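Local coordinates for protein Pre-mRNA-splicing factor SAD1 (Saccharomyces cerevisiae, PDB 4MSX) that promotes assembly of newly made U4 snRNA into the U4/U6 snRNP and is required for pre-mRNA splicing, although its ubiquitin-protease fold is catalytically inactive, at residues Asp193-Val198 with Arg267-Trp272; Gly221-Arg226 with Asp247-Tyr252. All blocks are in the same frame, centred on the assembly; numbering follows the deposited sequence.

Contact 1. Residues Asp193-Val198 with Arg267-Trp272; sequences DYAHSV and RLFLLW
Phe269 reaches across to Tyr194, Ala195 and Val198 and carries most of this helix-helix contact. Helices 189-203 and 266-280 of the USP-like domain cross here, their short axes 9.1 Å apart at 53°. The Phe269 ring and that of Tyr194 form a T-shaped pair. The tyrosine gives its edge to the phenylalanine face, with centroids 5.7 Å apart and planes at 86°. At that edge CD1 of Tyr194 also meets CB of Phe269 at 4.0 Å. The CD2-CE2 side of the phenylalanine ring meets the other helix obliquely: CE2 of Phe269 is 3.7 Å from CB of Ala195. CD2 of Phe269 comes within 3.5 Å of CB of Val198, approaching the branch point itself. The two valine methyls reach past the ring to the next residue, and CG2 of Val198 is 3.9 Å from CB of Leu270. A chi1 of -178° swings the phenyl group opposite its own backbone N and out toward the facing helix. No hydrogen bond crosses, so the grip is apolar. Behind it, Asp193 bonds to His439 and Trp440. Helix 247-256 adds Val250 against Tyr194 and Ala195, and Leu253 against Phe269. Strand 438-446 packs on Tyr194 through Trp440 and on Ser197 through Thr442.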
ATOM      1  N   ASP A 193       9.598  -3.876   1.467  1.00 26.10           N
ATOM      2  CA  ASP A 193       8.872  -3.355   2.633  1.00 28.14           C
ATOM      3  C   ASP A 193       8.478  -1.882   2.495  1.00 27.62           C
ATOM      4  O   ASP A 193       7.347  -1.495   2.913  1.00 25.74           O
ATOM      5  CB  ASP A 193       9.624  -3.537   3.949  1.00 28.27           C
ATOM      6  CG  ASP A 193      11.066  -3.016   3.899  1.00 29.74           C
ATOM      7  OD1 ASP A 193      11.522  -2.441   2.863  1.00 26.93           O
ATOM      8  OD2 ASP A 193      11.741  -3.214   4.933  1.00 32.67           O
ATOM      9  N   TYR A 194       9.334  -1.070   1.883  1.00 23.97           N
ATOM     10  CA  TYR A 194       8.984   0.355   1.706  1.00 26.57           C
ATOM     11  C   TYR A 194       7.728   0.535   0.841  1.00 29.08           C
ATOM     12  O   TYR A 194       6.930   1.457   1.038  1.00 26.24           O
ATOM     13  CB  TYR A 194      10.120   1.165   1.086  1.00 28.04           C
ATOM     14  CG  TYR A 194      10.471   0.713  -0.315  1.00 25.25           C
ATOM     15  CD1 TYR A 194       9.805   1.255  -1.408  1.00 24.08           C
ATOM     16  CD2 TYR A 194      11.391  -0.300  -0.526  1.00 28.94           C
ATOM     17  CE1 TYR A 194      10.089   0.842  -2.693  1.00 28.10           C
ATOM     18  CE2 TYR A 194      11.658  -0.769  -1.831  1.00 30.51           C
ATOM     19  CZ  TYR A 194      11.000  -0.188  -2.893  1.00 31.93           C
ATOM     20  OH  TYR A 194      11.249  -0.629  -4.177  1.00 32.12           O
ATOM     21  N   ALA A 195       7.560  -0.323  -0.155  1.00 21.77           N
ATOM     22  CA  ALA A 195       6.393  -0.254  -1.004  1.00 20.57           C
ATOM     23  C   ALA A 195       5.184  -0.836  -0.291  1.00 24.78           C
ATOM     24  O   ALA A 195       4.070  -0.341  -0.475  1.00 24.37           O
ATOM     25  CB  ALA A 195       6.639  -1.084  -2.351  1.00 23.37           C
ATOM     26  N   HIS A 196       5.360  -1.904   0.477  1.00 21.30           N
ATOM     27  CA  HIS A 196       4.201  -2.438   1.227  1.00 24.92           C
ATOM     28  C   HIS A 196       3.614  -1.330   2.123  1.00 26.35           C
ATOM     29  O   HIS A 196       2.403  -1.155   2.169  1.00 21.38           O
ATOM     30  CB  HIS A 196       4.628  -3.610   2.106  1.00 23.64           C
ATOM     31  CG  HIS A 196       5.264  -4.708   1.328  1.00 26.46           C
ATOM     32  ND1 HIS A 196       6.142  -5.606   1.887  1.00 26.11           N
ATOM     33  CD2 HIS A 196       5.129  -5.045   0.023  1.00 23.06           C
ATOM     34  CE1 HIS A 196       6.525  -6.468   0.946  1.00 28.35           C
ATOM     35  NE2 HIS A 196       5.916  -6.154  -0.188  1.00 26.43           N
ATOM     36  N   SER A 197       4.471  -0.557   2.798  1.00 25.89           N
ATOM     37  CA  SER A 197       3.936   0.421   3.733  0.52 23.48           C
ATOM     38  C   SER A 197       3.167   1.489   2.981  1.00 26.63           C
ATOM     39  O   SER A 197       2.101   1.895   3.432  1.00 25.33           O
ATOM     40  CB  SER A 197       5.028   1.083   4.620  0.52 30.12           C
ATOM     41  OG  SER A 197       5.913   1.848   3.857  0.52 30.57           O
ATOM     42  N   VAL A 198       3.687   1.937   1.846  1.00 20.15           N
ATOM     43  CA  VAL A 198       3.000   2.983   1.101  1.00 24.11           C
ATOM     44  C   VAL A 198       1.637   2.463   0.529  1.00 28.72           C
ATOM     45  O   VAL A 198       0.596   3.169   0.569  1.00 22.97           O
ATOM     46  CB  VAL A 198       3.899   3.499  -0.054  1.00 26.06           C
ATOM     47  CG1 VAL A 198       3.130   4.414  -1.013  1.00 27.69           C
ATOM     48  CG2 VAL A 198       5.144   4.293   0.547  1.00 26.82           C
ATOM     49  N   ARG A 267       8.854   7.486   2.311  1.00 22.11           N
ATOM     50  CA  ARG A 267       8.509   8.833   1.968  1.00 21.54           C
ATOM     51  C   ARG A 267       8.755   9.111   0.465  1.00 21.46           C
ATOM     52  O   ARG A 267       7.894   9.662  -0.238  1.00 20.47           O
ATOM     53  CB  ARG A 267       9.350   9.817   2.786  1.00 23.49           C
ATOM     54  CG  ARG A 267       9.080  11.247   2.336  1.00 24.68           C
ATOM     55  CD  ARG A 267       9.925  12.283   3.149  1.00 33.24           C
ATOM     56  NE  ARG A 267       9.954  13.505   2.384  1.00 41.48           N
ATOM     57  CZ  ARG A 267      10.835  13.757   1.417  1.00 38.09           C
ATOM     58  NH1 ARG A 267      11.847  12.922   1.195  1.00 35.61           N
ATOM     59  NH2 ARG A 267      10.721  14.891   0.741  1.00 42.64           N
ATOM     60  N   LEU A 268       9.955   8.755  -0.016  1.00 20.61           N
ATOM     61  CA  LEU A 268      10.284   8.995  -1.415  1.00 23.70           C
ATOM     62  C   LEU A 268       9.304   8.214  -2.318  1.00 23.74           C
ATOM     63  O   LEU A 268       8.882   8.688  -3.351  1.00 21.94           O
ATOM     64  CB  LEU A 268      11.711   8.485  -1.711  1.00 20.65           C
ATOM     65  CG  LEU A 268      12.770   9.393  -1.038  1.00 25.69           C
ATOM     66  CD1 LEU A 268      14.214   8.777  -1.169  1.00 24.12           C
ATOM     67  CD2 LEU A 268      12.699  10.784  -1.674  1.00 29.01           C
ATOM     68  N   PHE A 269       8.974   7.004  -1.914  1.00 21.35           N
ATOM     69  CA  PHE A 269       8.083   6.198  -2.749  1.00 20.58           C
ATOM     70  C   PHE A 269       6.640   6.722  -2.681  1.00 24.09           C
ATOM     71  O   PHE A 269       5.959   6.768  -3.696  1.00 23.27           O
ATOM     72  CB  PHE A 269       8.145   4.731  -2.360  1.00 18.27           C
ATOM     73  CG  PHE A 269       7.273   3.835  -3.239  1.00 22.12           C
ATOM     74  CD1 PHE A 269       7.482   3.779  -4.626  1.00 25.02           C
ATOM     75  CD2 PHE A 269       6.229   3.085  -2.684  1.00 25.45           C
ATOM     76  CE1 PHE A 269       6.673   2.972  -5.447  1.00 26.40           C
ATOM     77  CE2 PHE A 269       5.407   2.249  -3.509  1.00 26.00           C
ATOM     78  CZ  PHE A 269       5.650   2.194  -4.873  1.00 25.32           C
ATOM     79  N   LEU A 270       6.187   7.148  -1.497  1.00 21.44           N
ATOM     80  CA  LEU A 270       4.834   7.748  -1.380  0.56 22.45           C
ATOM     81  C   LEU A 270       4.726   8.969  -2.287  1.00 20.85           C
ATOM     82  O   LEU A 270       3.749   9.127  -3.012  1.00 22.87           O
ATOM     83  CB  LEU A 270       4.571   8.168   0.081  0.56 20.90           C
ATOM     84  CG  LEU A 270       3.159   8.795   0.222  0.56 27.40           C
ATOM     85  CD1 LEU A 270       2.566   8.451   1.597  0.56 31.95           C
ATOM     86  CD2 LEU A 270       3.244  10.287   0.015  0.56 24.43           C
ATOM     87  N   LEU A 271       5.738   9.843  -2.275  1.00 21.10           N
ATOM     88  CA  LEU A 271       5.694  11.076  -3.070  1.00 21.46           C
ATOM     89  C   LEU A 271       5.708  10.681  -4.553  1.00 26.95           C
ATOM     90  O   LEU A 271       5.002  11.261  -5.382  1.00 25.69           O
ATOM     91  CB  LEU A 271       6.945  11.949  -2.836  1.00 23.77           C
ATOM     92  CG  LEU A 271       6.957  12.593  -1.408  1.00 30.45           C
ATOM     93  CD1 LEU A 271       8.209  13.398  -1.130  1.00 30.46           C
ATOM     94  CD2 LEU A 271       5.742  13.508  -1.220  1.00 27.14           C
ATOM     95  N   TRP A 272       6.583   9.747  -4.914  1.00 22.23           N
ATOM     96  CA  TRP A 272       6.608   9.299  -6.322  1.00 23.49           C
ATOM     97  C   TRP A 272       5.204   8.762  -6.742  1.00 25.32           C
ATOM     98  O   TRP A 272       4.699   9.036  -7.858  1.00 26.85           O
ATOM     99  CB  TRP A 272       7.662   8.166  -6.504  1.00 25.05           C
ATOM    100  CG  TRP A 272       7.883   7.778  -7.940  1.00 27.34           C
ATOM    101  CD1 TRP A 272       8.872   8.255  -8.801  1.00 29.68           C
ATOM    102  CD2 TRP A 272       7.156   6.776  -8.678  1.00 22.95           C
ATOM    103  NE1 TRP A 272       8.763   7.610 -10.043  1.00 29.20           N
ATOM    104  CE2 TRP A 272       7.731   6.708  -9.984  1.00 30.20           C
ATOM    105  CE3 TRP A 272       6.070   5.940  -8.366  1.00 24.25           C
ATOM    106  CZ2 TRP A 272       7.224   5.869 -10.978  1.00 29.87           C
ATOM    107  CZ3 TRP A 272       5.574   5.068  -9.386  1.00 27.96           C
ATOM    108  CH2 TRP A 272       6.175   5.055 -10.654  1.00 31.72           C
TER

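Contact 2. Residues Gly221-Arg226 with Asp247-Tyr252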
ATOM      1  N   GLY A 221      -5.031   3.651 -18.421  1.00 52.00           N
ATOM      2  CA  GLY A 221      -3.645   3.205 -18.620  1.00 50.91           C
ATOM      3  C   GLY A 221      -3.194   2.062 -17.690  1.00 38.89           C
ATOM      4  O   GLY A 221      -3.829   1.832 -16.654  1.00 39.99           O
ATOM      5  N   GLU A 222      -2.112   1.379 -18.044  1.00 36.02           N
ATOM      6  CA  GLU A 222      -1.648   0.191 -17.324  1.00 41.88           C
ATOM      7  C   GLU A 222      -1.224   0.437 -15.807  1.00 34.53           C
ATOM      8  O   GLU A 222      -1.544  -0.366 -14.931  1.00 34.30           O
ATOM      9  CB  GLU A 222      -0.467  -0.399 -18.031  1.00 40.87           C
ATOM     10  CG  GLU A 222       0.025  -1.652 -17.343  1.00 46.74           C
ATOM     11  CD  GLU A 222       0.772  -2.617 -18.256  1.00 71.06           C
ATOM     12  OE1 GLU A 222       1.028  -2.267 -19.438  1.00 77.24           O
ATOM     13  OE2 GLU A 222       1.111  -3.731 -17.773  1.00 65.25           O
ATOM     14  N   PHE A 223      -0.524   1.531 -15.549  1.00 33.14           N
ATOM     15  CA  PHE A 223      -0.124   1.842 -14.144  1.00 28.07           C
ATOM     16  C   PHE A 223      -1.386   1.893 -13.231  1.00 30.00           C
ATOM     17  O   PHE A 223      -1.445   1.227 -12.172  1.00 30.29           O
ATOM     18  CB  PHE A 223       0.594   3.163 -14.081  1.00 32.65           C
ATOM     19  CG  PHE A 223       0.690   3.697 -12.674  1.00 28.35           C
ATOM     20  CD1 PHE A 223       1.557   3.089 -11.760  1.00 24.58           C
ATOM     21  CD2 PHE A 223      -0.114   4.748 -12.259  1.00 29.79           C
ATOM     22  CE1 PHE A 223       1.646   3.574 -10.409  1.00 24.95           C
ATOM     23  CE2 PHE A 223      -0.046   5.243 -10.927  1.00 29.35           C
ATOM     24  CZ  PHE A 223       0.845   4.639  -9.996  1.00 30.34           C
ATOM     25  N   ILE A 224      -2.396   2.681 -13.634  1.00 26.97           N
ATOM     26  CA  ILE A 224      -3.583   2.902 -12.771  1.00 27.50           C
ATOM     27  C   ILE A 224      -4.366   1.600 -12.667  1.00 27.62           C
ATOM     28  O   ILE A 224      -4.800   1.230 -11.589  1.00 25.73           O
ATOM     29  CB  ILE A 224      -4.532   4.045 -13.251  1.00 38.67           C
ATOM     30  CG1 ILE A 224      -3.950   5.420 -12.973  1.00 40.54           C
ATOM     31  CG2 ILE A 224      -5.859   4.035 -12.461  1.00 38.30           C
ATOM     32  CD1 ILE A 224      -3.941   5.792 -11.394  1.00 36.43           C
ATOM     33  N   LYS A 225      -4.488   0.849 -13.776  1.00 31.57           N
ATOM     34  CA  LYS A 225      -5.163  -0.436 -13.672  1.00 30.68           C
ATOM     35  C   LYS A 225      -4.421  -1.365 -12.691  1.00 30.94           C
ATOM     36  O   LYS A 225      -5.031  -1.993 -11.829  1.00 29.44           O
ATOM     37  CB  LYS A 225      -5.261  -1.121 -15.050  1.00 35.27           C
ATOM     38  CG  LYS A 225      -6.033  -2.420 -14.974  1.00 52.15           C
ATOM     39  CD  LYS A 225      -6.393  -2.929 -16.374  1.00 69.00           C
ATOM     40  CE  LYS A 225      -7.186  -4.243 -16.322  1.00 80.53           C
ATOM     41  NZ  LYS A 225      -8.375  -4.167 -15.414  1.00 70.17           N
ATOM     42  N   ARG A 226      -3.096  -1.480 -12.810  1.00 27.40           N
ATOM     43  CA  ARG A 226      -2.410  -2.405 -11.930  1.00 27.60           C
ATOM     44  C   ARG A 226      -2.533  -1.953 -10.462  1.00 24.40           C
ATOM     45  O   ARG A 226      -2.695  -2.763  -9.568  1.00 25.79           O
ATOM     46  CB  ARG A 226      -0.928  -2.488 -12.316  1.00 24.68           C
ATOM     47  CG  ARG A 226      -0.665  -3.394 -13.549  1.00 31.93           C
ATOM     48  CD  ARG A 226       0.814  -3.164 -13.848  1.00 37.53           C
ATOM     49  NE  ARG A 226       1.407  -3.986 -14.890  1.00 39.85           N
ATOM     50  CZ  ARG A 226       2.185  -5.050 -14.661  1.00 39.41           C
ATOM     51  NH1 ARG A 226       2.425  -5.526 -13.424  1.00 36.07           N
ATOM     52  NH2 ARG A 226       2.698  -5.658 -15.691  1.00 36.42           N
ATOM     53  N   ASP A 247       5.671  -7.952  -5.736  1.00 27.79           N
ATOM     54  CA  ASP A 247       6.991  -7.935  -6.417  1.00 29.35           C
ATOM     55  C   ASP A 247       6.818  -7.537  -7.876  1.00 31.67           C
ATOM     56  O   ASP A 247       7.512  -6.651  -8.372  1.00 26.39           O
ATOM     57  CB  ASP A 247       7.670  -9.307  -6.371  1.00 32.45           C
ATOM     58  CG  ASP A 247       8.035  -9.735  -5.000  1.00 33.27           C
ATOM     59  OD1 ASP A 247       7.467  -9.238  -3.986  1.00 32.00           O
ATOM     60  OD2 ASP A 247       8.938 -10.574  -4.879  1.00 34.29           O
ATOM     61  N   ASP A 248       5.878  -8.181  -8.587  1.00 27.19           N
ATOM     62  CA  ASP A 248       5.714  -7.850 -10.001  1.00 29.00           C
ATOM     63  C   ASP A 248       5.224  -6.430 -10.230  1.00 30.22           C
ATOM     64  O   ASP A 248       5.630  -5.786 -11.199  1.00 27.72           O
ATOM     65  CB  ASP A 248       4.679  -8.773 -10.692  1.00 36.70           C
ATOM     66  CG  ASP A 248       4.477  -8.397 -12.152  1.00 39.51           C
ATOM     67  OD1 ASP A 248       5.506  -8.487 -12.895  1.00 39.63           O
ATOM     68  OD2 ASP A 248       3.349  -7.986 -12.548  1.00 36.24           O
ATOM     69  N   PHE A 249       4.284  -5.952  -9.403  1.00 24.83           N
ATOM     70  CA  PHE A 249       3.821  -4.565  -9.531  1.00 22.13           C
ATOM     71  C   PHE A 249       5.042  -3.594  -9.373  1.00 26.81           C
ATOM     72  O   PHE A 249       5.242  -2.694 -10.204  1.00 25.11           O
ATOM     73  CB  PHE A 249       2.741  -4.228  -8.470  1.00 26.60           C
ATOM     74  CG  PHE A 249       2.321  -2.778  -8.468  1.00 29.12           C
ATOM     75  CD1 PHE A 249       1.747  -2.220  -9.584  1.00 29.36           C
ATOM     76  CD2 PHE A 249       2.576  -1.957  -7.372  1.00 28.68           C
ATOM     77  CE1 PHE A 249       1.370  -0.885  -9.621  1.00 30.40           C
ATOM     78  CE2 PHE A 249       2.211  -0.627  -7.376  1.00 32.01           C
ATOM     79  CZ  PHE A 249       1.585  -0.076  -8.500  1.00 28.70           C
ATOM     80  N   VAL A 250       5.844  -3.804  -8.327  1.00 23.99           N
ATOM     81  CA  VAL A 250       6.939  -2.820  -8.039  1.00 23.83           C
ATOM     82  C   VAL A 250       8.003  -2.955  -9.115  1.00 29.14           C
ATOM     83  O   VAL A 250       8.574  -1.984  -9.576  1.00 28.46           O
ATOM     84  CB  VAL A 250       7.546  -2.980  -6.620  1.00 25.57           C
ATOM     85  CG1 VAL A 250       8.674  -1.923  -6.457  1.00 31.11           C
ATOM     86  CG2 VAL A 250       6.418  -2.762  -5.540  1.00 26.22           C
ATOM     87  N   SER A 251       8.211  -4.181  -9.574  1.00 29.39           N
ATOM     88  CA  SER A 251       9.203  -4.393 -10.622  1.00 31.54           C
ATOM     89  C   SER A 251       8.699  -3.760 -11.916  1.00 32.06           C
ATOM     90  O   SER A 251       9.470  -3.134 -12.650  1.00 32.21           O
ATOM     91  CB  SER A 251       9.544  -5.888 -10.765  1.00 35.74           C
ATOM     92  OG  SER A 251      10.279  -6.039 -11.938  1.00 50.87           O
ATOM     93  N   TYR A 252       7.388  -3.811 -12.174  1.00 29.59           N
ATOM     94  CA  TYR A 252       6.831  -3.118 -13.320  1.00 25.04           C
ATOM     95  C   TYR A 252       7.092  -1.602 -13.245  1.00 30.82           C
ATOM     96  O   TYR A 252       7.372  -0.907 -14.261  1.00 29.23           O
ATOM     97  CB  TYR A 252       5.271  -3.404 -13.427  1.00 28.72           C
ATOM     98  CG  TYR A 252       4.534  -2.401 -14.269  1.00 32.01           C
ATOM     99  CD1 TYR A 252       4.499  -2.538 -15.648  1.00 36.71           C
ATOM    100  CD2 TYR A 252       3.869  -1.321 -13.710  1.00 33.75           C
ATOM    101  CE1 TYR A 252       3.870  -1.610 -16.454  1.00 34.96           C
ATOM    102  CE2 TYR A 252       3.222  -0.371 -14.517  1.00 35.79           C
ATOM    103  CZ  TYR A 252       3.244  -0.535 -15.897  1.00 44.85           C
ATOM    104  OH  TYR A 252       2.657   0.361 -16.745  1.00 45.18           O
TER
HETATM  105  O   HOH W   1       5.165  -7.073 -15.220  1.00 40.74           O
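OE2 of Glu222 takes two bonds from the side of one guanidinium, from NE of Arg226 at 2.9 Å and from NH2 of Arg226 at 3.3 Å. Both donors come from the same face of the carboxylate. This is part of a salt-bridge network of Glu222, Arg226 and Asp248 that joins two nearly antiparallel helices of the USP-like domain, with axes at 159°. On the second helix, OD2 of Asp248 receives NH1 of Arg226 at 2.8 Å, from above the carboxylate plane. The arginine chain is extended from CG to NE, which carries the guanidinium over Tyr252. The guanidinium lies almost flat on the ring, with planes at 8° and centres 4.0 Å apart. This stack is also an off-centre cation-pi contact. CD of Arg226 sits over the same ring, a CH-pi contact 3.7 Å from the Tyr252 centroid. Replacing Arg226 with a leucine would probably leave Asp248 without this salt bridge, Glu222 without the grip on OE2, and the tyrosine face without its flat cover. Nearer the backbone, CB of Arg226 packs on CD1 of Phe249 at 3.8 Å, and Phe223 meets the end of the Phe249 ring. Glu222 has a second charged partner in Arg256. A water links Arg226 and Asp248 a second time, accepting from NH2 of Arg226 and donating to OD1 of Asp248 at 2.7 Å.

From the N terminus, past the zinc-finger region, helix 189-203 of the USP-like domain supplies the first half of contact 1. Helix 222-234 follows with the first half of contact 2. After strand 243-244, helix 247-256 turns back on helix 222-234 and closes the shorter loop. Helix 266-280 comes next and closes the longer one against helix 189-203, so contact 2 is nested inside contact 1. Their centres lie about 14 Å apart. Helix 247-256 joins them directly: CG2 of Val250 is 3.6 Å from CB of Ala195. Phe223 also touches Leu273 on helix 266-280. Together the contacts tie four helices into one bundle, which meets strand 438-446 at contact 1.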